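Local coordinates for protein pectate lyase/Amb allergen (Acidovorax citrulli, PDB 4HWV) that probably cleaves pectate as a calcium-binding lyase of polysaccharide lyase family 1 and is a pathogenic factor of the bacterium, at residues 323-328 with 345-350; 31-36 with 234-239; 48-53 with 89-94. All coordinates share one frame; numbering follows the deposited sequence. Where two conformers were deposited one is given.

Overall arrangement
The three contacts lie along the right-handed parallel beta-helix of the lyase; contact 1 is within it, contacts 2 and 3 join other parts of the chain to it. Contact 1 pairs two strands of neighbouring turns. Contact 2 lays the chain near the N-terminus over an outer face of the same helix, its centre 15 Å from that of contact 1 and their nearest atoms about 6 Å apart. Contact 3 joins helix 50-57 to a loop near the start of the beta-helix. Its centre is 33 Å from that of contact 1, on the opposite side of the chain's centre, and 25 Å from that of contact 2. The calcium ion, held by Asp-227, Asp-278 and Asp-282, lies about 13 Å from the side chain of Phe-326.

Contact 1. Residues 323-328 with 345-350; sequences KVTFHG and MVHLYN
The His-327 and Tyr-349 rings are nearly parallel, with 15° between their planes, but are slid apart and barely overlap. It is the His-327 CB that sits over the centre of the Tyr-349 ring, a CH-pi contact of 3.3 Å to the centroid. The Tyr-349 hydroxyl lies over one face of the imidazole, with OH 3.2 Å from His-327 CD2. In both residues CG stands between the backbone N and the carbonyl carbon (chi1 73° and 69°), which turns the rings the same way, side by side. Thr-325 CG2 meets the edge of the imidazole and also comes within 3.8 Å of Tyr-349 CE1. Tyr-349 CD1 rests over one face of His-347. On the other side of the sheet, Val-346 CG1 lies at the edge of the Phe-326 ring. Leu-348 lies alongside Phe-326, its CD2 3.9 Å from Phe-326 CD1. Val-324 CB meets Val-346 CG2 at 4.1 Å.

The strands run parallel and in register. Phe-326 N donates a nearly straight bond to His-347 O, 2.8 Å long. Tyr-349 N to Phe-326 O and His-347 N to Val-324 O continue the ladder. Gly-328 N is shared weakly between Tyr-349 O and Asn-350 O, and Val-324 N to Met-345 O is weak too.

Tyr-460 OH bonds both Thr-325 OG1 and His-347 ND1, so a C-terminal loop covers that face. His-327 NE2 bonds Thr-24 OG1. Side chains stacked on successive parallel strands, here valine on valine and His-327 on Tyr-349, are characteristic of the right-handed parallel beta-helix of pectate lyases.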
loop_
_atom_site.group_PDB
_atom_site.type_symbol
_atom_site.label_atom_id
_atom_site.label_comp_id
_atom_site.label_asym_id
_atom_site.label_seq_id
_atom_site.Cartn_x
_atom_site.Cartn_y
_atom_site.Cartn_z
ATOM N N LYS A 323 19.535 -22.046 15.050
ATOM C CA LYS A 323 20.093 -22.571 13.812
ATOM C C LYS A 323 19.112 -22.313 12.680
ATOM O O LYS A 323 17.995 -22.854 12.680
ATOM C CB LYS A 323 20.369 -24.067 13.946
ATOM C CG LYS A 323 21.511 -24.360 14.925
ATOM C CD LYS A 323 21.613 -25.861 15.201
ATOM C CE LYS A 323 22.852 -26.269 16.014
ATOM N NZ LYS A 323 22.853 -25.609 17.341
ATOM N N VAL A 324 19.513 -21.466 11.727
ATOM C CA VAL A 324 18.608 -21.004 10.678
ATOM C C VAL A 324 19.330 -21.043 9.332
ATOM O O VAL A 324 20.504 -20.642 9.226
ATOM C CB VAL A 324 18.128 -19.548 10.930
ATOM C CG1 VAL A 324 17.089 -19.141 9.898
ATOM C CG2 VAL A 324 17.562 -19.410 12.327
ATOM N N THR A 325 18.640 -21.549 8.309
ATOM C CA THR A 325 19.135 -21.517 6.938
ATOM C C THR A 325 18.225 -20.638 6.087
ATOM O O THR A 325 17.002 -20.806 6.114
ATOM C CB THR A 325 19.113 -22.920 6.328
ATOM O OG1 THR A 325 19.881 -23.824 7.148
ATOM C CG2 THR A 325 19.652 -22.890 4.904
ATOM N N PHE A 326 18.817 -19.717 5.336
ATOM C CA PHE A 326 18.088 -18.915 4.335
ATOM C C PHE A 326 18.651 -19.258 2.960
ATOM O O PHE A 326 19.838 -19.038 2.713
ATOM C CB PHE A 326 18.353 -17.404 4.494
ATOM C CG PHE A 326 17.757 -16.758 5.718
ATOM C CD1 PHE A 326 18.429 -16.791 6.944
ATOM C CD2 PHE A 326 16.577 -16.026 5.612
ATOM C CE1 PHE A 326 17.924 -16.122 8.059
ATOM C CE2 PHE A 326 16.060 -15.354 6.727
ATOM C CZ PHE A 326 16.744 -15.402 7.955
ATOM N N HIS A 327 17.814 -19.732 2.038
ATOM C CA HIS A 327 18.297 -19.920 0.678
ATOM C C HIS A 327 17.216 -19.714 -0.365
ATOM O O HIS A 327 16.039 -20.012 -0.132
ATOM C CB HIS A 327 19.020 -21.278 0.482
ATOM C CG HIS A 327 18.128 -22.478 0.466
ATOM N ND1 HIS A 327 17.512 -22.933 -0.680
ATOM C CD2 HIS A 327 17.799 -23.353 1.444
ATOM C CE1 HIS A 327 16.841 -24.042 -0.407
ATOM N NE2 HIS A 327 16.993 -24.316 0.878
ATOM N N GLY A 328 17.634 -19.200 -1.519
ATOM C CA GLY A 328 16.737 -19.026 -2.644
ATOM C C GLY A 328 15.743 -17.901 -2.469
ATOM O O GLY A 328 14.762 -17.811 -3.202
ATOM N N MET A 345 23.947 -20.461 14.535
ATOM C CA MET A 345 24.693 -20.878 13.346
ATOM C C MET A 345 23.779 -20.692 12.146
ATOM O O MET A 345 22.842 -21.462 11.941
ATOM C CB MET A 345 25.150 -22.329 13.495
ATOM C CG MET A 345 26.041 -22.492 14.735
ATOM S SD MET A 345 26.157 -24.176 15.354
ATOM C CE MET A 345 27.172 -24.790 14.063
ATOM N N VAL A 346 24.018 -19.629 11.391
ATOM C CA VAL A 346 23.091 -19.203 10.342
ATOM C C VAL A 346 23.774 -19.238 8.975
ATOM O O VAL A 346 24.852 -18.664 8.780
ATOM C CB VAL A 346 22.544 -17.804 10.639
ATOM C CG1 VAL A 346 21.671 -17.282 9.501
ATOM C CG2 VAL A 346 21.755 -17.834 11.942
ATOM N N HIS A 347 23.147 -19.962 8.048
ATOM C CA HIS A 347 23.665 -20.170 6.707
ATOM C C HIS A 347 22.787 -19.399 5.731
ATOM O O HIS A 347 21.577 -19.612 5.706
ATOM C CB HIS A 347 23.619 -21.681 6.426
ATOM C CG HIS A 347 24.200 -22.109 5.114
ATOM N ND1 HIS A 347 23.875 -23.327 4.555
ATOM C CD2 HIS A 347 25.106 -21.538 4.280
ATOM C CE1 HIS A 347 24.560 -23.499 3.441
ATOM N NE2 HIS A 347 25.305 -22.423 3.238
ATOM N N LEU A 348 23.385 -18.509 4.942
ATOM C CA LEU A 348 22.633 -17.783 3.903
ATOM C C LEU A 348 23.290 -18.116 2.581
ATOM O O LEU A 348 24.451 -17.777 2.366
ATOM C CB LEU A 348 22.676 -16.259 4.110
ATOM C CG LEU A 348 22.132 -15.785 5.463
ATOM C CD1 LEU A 348 23.273 -15.506 6.437
ATOM C CD2 LEU A 348 21.206 -14.576 5.302
ATOM N N TYR A 349 22.573 -18.816 1.712
ATOM C CA TYR A 349 23.129 -19.130 0.408
ATOM C C TYR A 349 22.154 -18.904 -0.733
ATOM O O TYR A 349 20.958 -19.107 -0.583
ATOM C CB TYR A 349 23.722 -20.553 0.355
ATOM C CG TYR A 349 22.775 -21.741 0.415
ATOM C CD1 TYR A 349 22.341 -22.265 1.633
ATOM C CD2 TYR A 349 22.369 -22.397 -0.751
ATOM C CE1 TYR A 349 21.527 -23.391 1.676
ATOM C CE2 TYR A 349 21.542 -23.510 -0.706
ATOM C CZ TYR A 349 21.131 -23.999 0.502
ATOM O OH TYR A 349 20.303 -25.113 0.544
ATOM N N ASN A 350 22.675 -18.440 -1.865
ATOM C CA ASN A 350 21.853 -18.298 -3.067
ATOM C C ASN A 350 20.603 -17.455 -2.816
ATOM O O ASN A 350 19.500 -17.824 -3.231
ATOM C CB ASN A 350 21.439 -19.662 -3.646
ATOM C CG ASN A 350 22.593 -20.449 -4.260
ATOM O OD1 ASN A 350 22.519 -21.664 -4.308
ATOM N ND2 ASN A 350 23.623 -19.763 -4.794
#

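Contact 2. Residues 31-36 with 234-239; sequences TPTTGG and ASHVWI
Thr-33 and His-236 meet where a chain segment near the N-terminus crosses the outside of the parallel beta-helix, at a corner of one of its turns. The chain bends at Ser-235 and His-236, leaving one face of the helix for the next, and strand 237-240 follows. Segment 31-36 has no regular structure and makes no hydrogen bond to segment 234-239; the two are joined by packing.

Thr-33 and His-236 carry most of it. The His-236 CG is anti to the carbonyl carbon (chi1 -74°), which sets the imidazole beside Thr-31. Thr-31 O lies over one face of the ring, 3.0 Å from CD2 of His-236. It is also near NE2, but the angle is too poor for a hydrogen bond. NE2 instead bonds His-29 O, and the ring stacks with Tyr-289. The corner histidine is thus held by both a second residue of the N-terminal chain and a neighbouring turn.

Thr-33 crosses obliquely at the ring edge. Its OG1 lies in the imidazole plane, 3.2 Å from His-236 CB, and is hydrogen-bonded to Ala-27 O. The Trp-238 indole leads away, its CG anti to the backbone N (chi1 -175°), and NE1 bonds Ser-293 OG on the next turn. Beyond the contact, Asn-194 OD1 accepts from the backbone N of both Thr-34 and Gly-35. Thr-33 CG2 settles 3.6 Å from His-236 O and 4.0 Å from Trp-238 CB.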
loop_
_atom_site.group_PDB
_atom_site.type_symbol
_atom_site.label_atom_id
_atom_site.label_comp_id
_atom_site.label_asym_id
_atom_site.label_seq_id
_atom_site.Cartn_x
_atom_site.Cartn_y
_atom_site.Cartn_z
ATOM N N THR A 31 15.404 -35.035 13.237
ATOM C CA THR A 31 14.086 -35.496 12.809
ATOM C C THR A 31 13.573 -34.514 11.742
ATOM O O THR A 31 13.306 -33.365 12.037
ATOM C CB THR A 31 13.097 -35.556 14.003
ATOM O OG1 THR A 31 13.636 -36.394 15.033
ATOM C CG2 THR A 31 11.743 -36.098 13.565
ATOM N N PRO A 32 13.446 -34.964 10.493
ATOM C CA PRO A 32 13.173 -34.007 9.412
ATOM C C PRO A 32 11.817 -33.327 9.582
ATOM O O PRO A 32 10.882 -33.917 10.118
ATOM C CB PRO A 32 13.207 -34.878 8.152
ATOM C CG PRO A 32 13.919 -36.140 8.562
ATOM C CD PRO A 32 13.529 -36.348 9.998
ATOM N N THR A 33 11.720 -32.081 9.149
ATOM C CA THR A 33 10.469 -31.332 9.250
ATOM C C THR A 33 9.480 -31.837 8.210
ATOM O O THR A 33 9.821 -31.925 7.020
ATOM C CB THR A 33 10.727 -29.831 9.016
ATOM O OG1 THR A 33 11.609 -29.350 10.028
ATOM C CG2 THR A 33 9.433 -29.044 9.106
ATOM N N THR A 34 8.276 -32.188 8.660
ATOM C CA THR A 34 7.191 -32.632 7.776
ATOM C C THR A 34 5.867 -31.894 8.036
ATOM O O THR A 34 4.887 -32.116 7.317
ATOM C CB THR A 34 6.903 -34.132 7.956
ATOM O OG1 THR A 34 6.582 -34.372 9.329
ATOM C CG2 THR A 34 8.106 -34.984 7.523
ATOM N N GLY A 35 5.810 -31.046 9.068
ATOM C CA GLY A 35 4.566 -30.366 9.389
ATOM C C GLY A 35 3.453 -31.366 9.644
ATOM O O GLY A 35 3.618 -32.308 10.418
ATOM N N GLY A 36 2.323 -31.166 8.978
ATOM C CA GLY A 36 1.189 -32.059 9.117
ATOM C C GLY A 36 1.097 -33.139 8.055
ATOM O O GLY A 36 0.021 -33.741 7.897
ATOM N N ALA A 234 9.679 -22.835 18.896
ATOM C CA ALA A 234 9.472 -23.918 17.936
ATOM C C ALA A 234 10.791 -24.415 17.399
ATOM O O ALA A 234 11.697 -23.628 17.136
ATOM C CB ALA A 234 8.591 -23.475 16.771
ATOM N N SER A 235 10.878 -25.731 17.228
ATOM C CA SER A 235 12.006 -26.389 16.578
ATOM C C SER A 235 11.493 -27.077 15.320
ATOM O O SER A 235 10.400 -27.651 15.351
ATOM C CB SER A 235 12.586 -27.458 17.503
ATOM O OG SER A 235 13.635 -28.172 16.872
ATOM N N HIS A 236 12.284 -27.072 14.245
ATOM C CA HIS A 236 11.945 -27.781 12.989
ATOM C C HIS A 236 10.797 -27.111 12.248
ATOM O O HIS A 236 9.630 -27.511 12.344
ATOM C CB HIS A 236 11.751 -29.282 13.208
ATOM C CG HIS A 236 13.039 -29.993 13.417
ATOM N ND1 HIS A 236 13.597 -30.171 14.661
ATOM C CD2 HIS A 236 13.925 -30.498 12.533
ATOM C CE1 HIS A 236 14.746 -30.811 14.539
ATOM N NE2 HIS A 236 14.976 -31.010 13.257
ATOM N N VAL A 237 11.169 -26.043 11.550
ATOM C CA VAL A 237 10.222 -25.134 10.922
ATOM C C VAL A 237 10.700 -24.858 9.506
ATOM O O VAL A 237 11.851 -24.455 9.315
ATOM C CB VAL A 237 10.124 -23.792 11.708
ATOM C CG1 VAL A 237 9.210 -22.816 10.990
ATOM C CG2 VAL A 237 9.634 -24.027 13.145
ATOM N N TRP A 238 9.819 -25.078 8.533
ATOM C CA TRP A 238 10.146 -24.874 7.133
ATOM C C TRP A 238 9.167 -23.853 6.549
ATOM O O TRP A 238 7.946 -24.100 6.485
ATOM C CB TRP A 238 10.061 -26.200 6.368
ATOM C CG TRP A 238 10.504 -26.098 4.926
ATOM C CD1 TRP A 238 11.540 -25.351 4.423
ATOM C CD2 TRP A 238 9.903 -26.762 3.801
ATOM N NE1 TRP A 238 11.631 -25.531 3.063
ATOM C CE2 TRP A 238 10.641 -26.393 2.653
ATOM C CE3 TRP A 238 8.812 -27.649 3.653
ATOM C CZ2 TRP A 238 10.307 -26.848 1.369
ATOM C CZ3 TRP A 238 8.500 -28.109 2.374
ATOM C CH2 TRP A 238 9.228 -27.694 1.256
ATOM N N ILE A 239 9.717 -22.701 6.167
ATOM C CA ILE A 239 8.938 -21.597 5.632
ATOM C C ILE A 239 9.383 -21.453 4.190
ATOM O O ILE A 239 10.496 -20.988 3.914
ATOM C CB ILE A 239 9.219 -20.310 6.445
ATOM C CG1 ILE A 239 8.720 -20.506 7.883
ATOM C CG2 ILE A 239 8.616 -19.085 5.765
ATOM C CD1 ILE A 239 9.289 -19.487 8.869
#

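Contact 3. Residues 48-53 with 89-94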
loop_
_atom_site.group_PDB
_atom_site.type_symbol
_atom_site.label_atom_id
_atom_site.label_comp_id
_atom_site.label_asym_id
_atom_site.label_seq_id
_atom_site.Cartn_x
_atom_site.Cartn_y
_atom_site.Cartn_z
ATOM N N ALA A 48 -10.996 -19.844 5.634
ATOM C CA ALA A 48 -11.175 -18.610 4.867
ATOM C C ALA A 48 -11.339 -17.374 5.760
ATOM O O ALA A 48 -11.552 -16.264 5.260
ATOM C CB ALA A 48 -12.373 -18.737 3.907
ATOM N N ASN A 49 -11.234 -17.552 7.077
ATOM C CA ASN A 49 -11.328 -16.421 7.999
ATOM C C ASN A 49 -10.656 -16.776 9.311
ATOM O O ASN A 49 -10.238 -17.937 9.528
ATOM C CB ASN A 49 -12.798 -15.981 8.198
ATOM C CG ASN A 49 -13.640 -17.042 8.894
ATOM O OD1 ASN A 49 -13.320 -17.456 10.001
ATOM N ND2 ASN A 49 -14.745 -17.455 8.257
ATOM N N ARG A 50 -10.532 -15.785 10.188
ATOM C CA ARG A 50 -9.785 -15.942 11.419
ATOM C C ARG A 50 -10.383 -17.011 12.339
ATOM O O ARG A 50 -9.652 -17.785 12.972
ATOM C CB ARG A 50 -9.720 -14.597 12.137
ATOM C CG ARG A 50 -8.945 -14.616 13.472
ATOM C CD ARG A 50 -8.866 -13.214 14.117
ATOM N NE ARG A 50 -8.130 -13.253 15.375
ATOM C CZ ARG A 50 -8.660 -13.658 16.532
ATOM N NH1 ARG A 50 -9.943 -14.044 16.585
ATOM N NH2 ARG A 50 -7.902 -13.697 17.631
ATOM N N ASN A 51 -11.714 -17.051 12.427
ATOM C CA ASN A 51 -12.362 -18.050 13.274
ATOM C C ASN A 51 -12.077 -19.473 12.794
ATOM O O ASN A 51 -11.729 -20.354 13.592
ATOM C CB ASN A 51 -13.879 -17.835 13.352
ATOM C CG ASN A 51 -14.267 -16.617 14.184
ATOM O OD1 ASN A 51 -13.493 -16.126 14.988
ATOM N ND2 ASN A 51 -15.503 -16.169 14.031
ATOM N N GLU A 52 -12.212 -19.700 11.488
ATOM C CA GLU A 52 -11.950 -21.029 10.929
ATOM C C GLU A 52 -10.501 -21.444 11.097
ATOM O O GLU A 52 -10.203 -22.595 11.418
ATOM C CB GLU A 52 -12.327 -21.071 9.457
ATOM C CG GLU A 52 -13.845 -20.915 9.210
ATOM C CD GLU A 52 -14.206 -20.902 7.738
ATOM O OE1 GLU A 52 -13.301 -20.941 6.891
ATOM O OE2 GLU A 52 -15.413 -20.869 7.418
ATOM N N LEU A 53 -9.589 -20.495 10.892
ATOM C CA LEU A 53 -8.165 -20.778 11.077
ATOM C C LEU A 53 -7.889 -21.214 12.529
ATOM O O LEU A 53 -7.216 -22.223 12.775
ATOM C CB LEU A 53 -7.346 -19.533 10.729
ATOM C CG LEU A 53 -5.857 -19.643 11.057
ATOM C CD1 LEU A 53 -5.144 -20.749 10.287
ATOM C CD2 LEU A 53 -5.193 -18.305 10.749
ATOM N N LEU A 89 -6.466 -11.022 10.075
ATOM C CA LEU A 89 -6.330 -11.370 11.487
ATOM C C LEU A 89 -6.747 -10.260 12.445
ATOM O O LEU A 89 -6.922 -10.527 13.629
ATOM C CB LEU A 89 -4.898 -11.818 11.812
ATOM C CG LEU A 89 -4.436 -13.089 11.085
ATOM C CD1 LEU A 89 -2.988 -13.380 11.442
ATOM C CD2 LEU A 89 -5.360 -14.286 11.406
ATOM N N ASN A 90 -6.889 -9.022 11.953
ATOM C CA ASN A 90 -7.232 -7.888 12.824
ATOM C C ASN A 90 -8.745 -7.714 12.850
ATOM O O ASN A 90 -9.281 -6.667 12.461
ATOM C CB ASN A 90 -6.504 -6.618 12.366
ATOM C CG ASN A 90 -6.625 -5.481 13.365
ATOM O OD1 ASN A 90 -6.428 -5.667 14.560
ATOM N ND2 ASN A 90 -6.954 -4.303 12.872
ATOM N N VAL A 91 -9.433 -8.762 13.309
ATOM C CA VAL A 91 -10.901 -8.786 13.352
ATOM C C VAL A 91 -11.383 -9.397 14.661
ATOM O O VAL A 91 -10.651 -10.170 15.294
ATOM C CB VAL A 91 -11.515 -9.553 12.169
ATOM C CG1 VAL A 91 -10.997 -8.991 10.836
ATOM C CG2 VAL A 91 -11.224 -11.054 12.270
ATOM N N ASP A 92 -12.609 -9.073 15.048
ATOM C CA ASP A 92 -13.158 -9.606 16.287
ATOM C C ASP A 92 -13.821 -10.973 16.068
ATOM O O ASP A 92 -13.673 -11.580 14.997
ATOM C CB ASP A 92 -14.101 -8.597 16.982
ATOM C CG ASP A 92 -15.379 -8.346 16.203
ATOM O OD1 ASP A 92 -15.712 -9.135 15.286
ATOM O OD2 ASP A 92 -16.095 -7.367 16.519
ATOM N N GLY A 93 -14.512 -11.480 17.094
ATOM C CA GLY A 93 -15.140 -12.786 17.029
ATOM C C GLY A 93 -16.283 -12.886 16.034
ATOM O O GLY A 93 -16.761 -13.990 15.757
ATOM N N GLN A 94 -16.735 -11.739 15.522
ATOM C CA GLN A 94 -17.787 -11.665 14.508
ATOM C C GLN A 94 -17.173 -11.341 13.142
ATOM O O GLN A 94 -17.894 -11.088 12.187
ATOM C CB GLN A 94 -18.827 -10.597 14.871
ATOM C CG GLN A 94 -19.591 -10.881 16.170
ATOM C CD GLN A 94 -18.715 -10.874 17.434
ATOM O OE1 GLN A 94 -18.553 -11.907 18.097
ATOM N NE2 GLN A 94 -18.127 -9.718 17.761
HETATM O O HOH W 1 -12.034 -13.858 14.705
#
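Arg-50, in the first turn of helix 50-57, brings its CA within 5.7 Å of Leu-89 CA, while the irregular chain 89-94 runs on past the start of the helix to Gly-93. The arginine chain is extended from CG to NE, then turned at chi4 (-80°), and reaches along Val-91. Its CD touches Val-91 CG2 at 3.7 Å. The turn brings one face of the guanidinium under Val-91 O; the contact buries this oxygen, which has no hydrogen-bond partner in the model.

A water lies in the guanidinium plane, at its edge. It accepts from Arg-50 NH1 at 2.8 Å and donates to Asn-51 OD1 and to Asp-92 O. The other end of the Asn-51 amide bonds directly: ND2 gives a nearly straight bond of 3.1 Å to Gly-93 O, which it meets from above the carbonyl plane. The amide thus joins helix and loop at both ends, directly through ND2 and by way of the water through OD1. Asn-49 is the N-cap, its OD1 accepting from Glu-52 N. Asp-92 OD1 accepts from Gln-94 N in an Asx turn. Leu-53 CD2 meets Leu-89 CD2 at 4.1 Å, the two side chains crossing at about a right angle.

Arg-50 NH2 bonds Val-158 O at the end of helix 143-159 and Gly-68 O. Leu-89, just after strand 86-88, and Arg-50 both pack on Ile-161 of strand 160-163. Helix 50-57 itself follows the beta-helix strand 44-47.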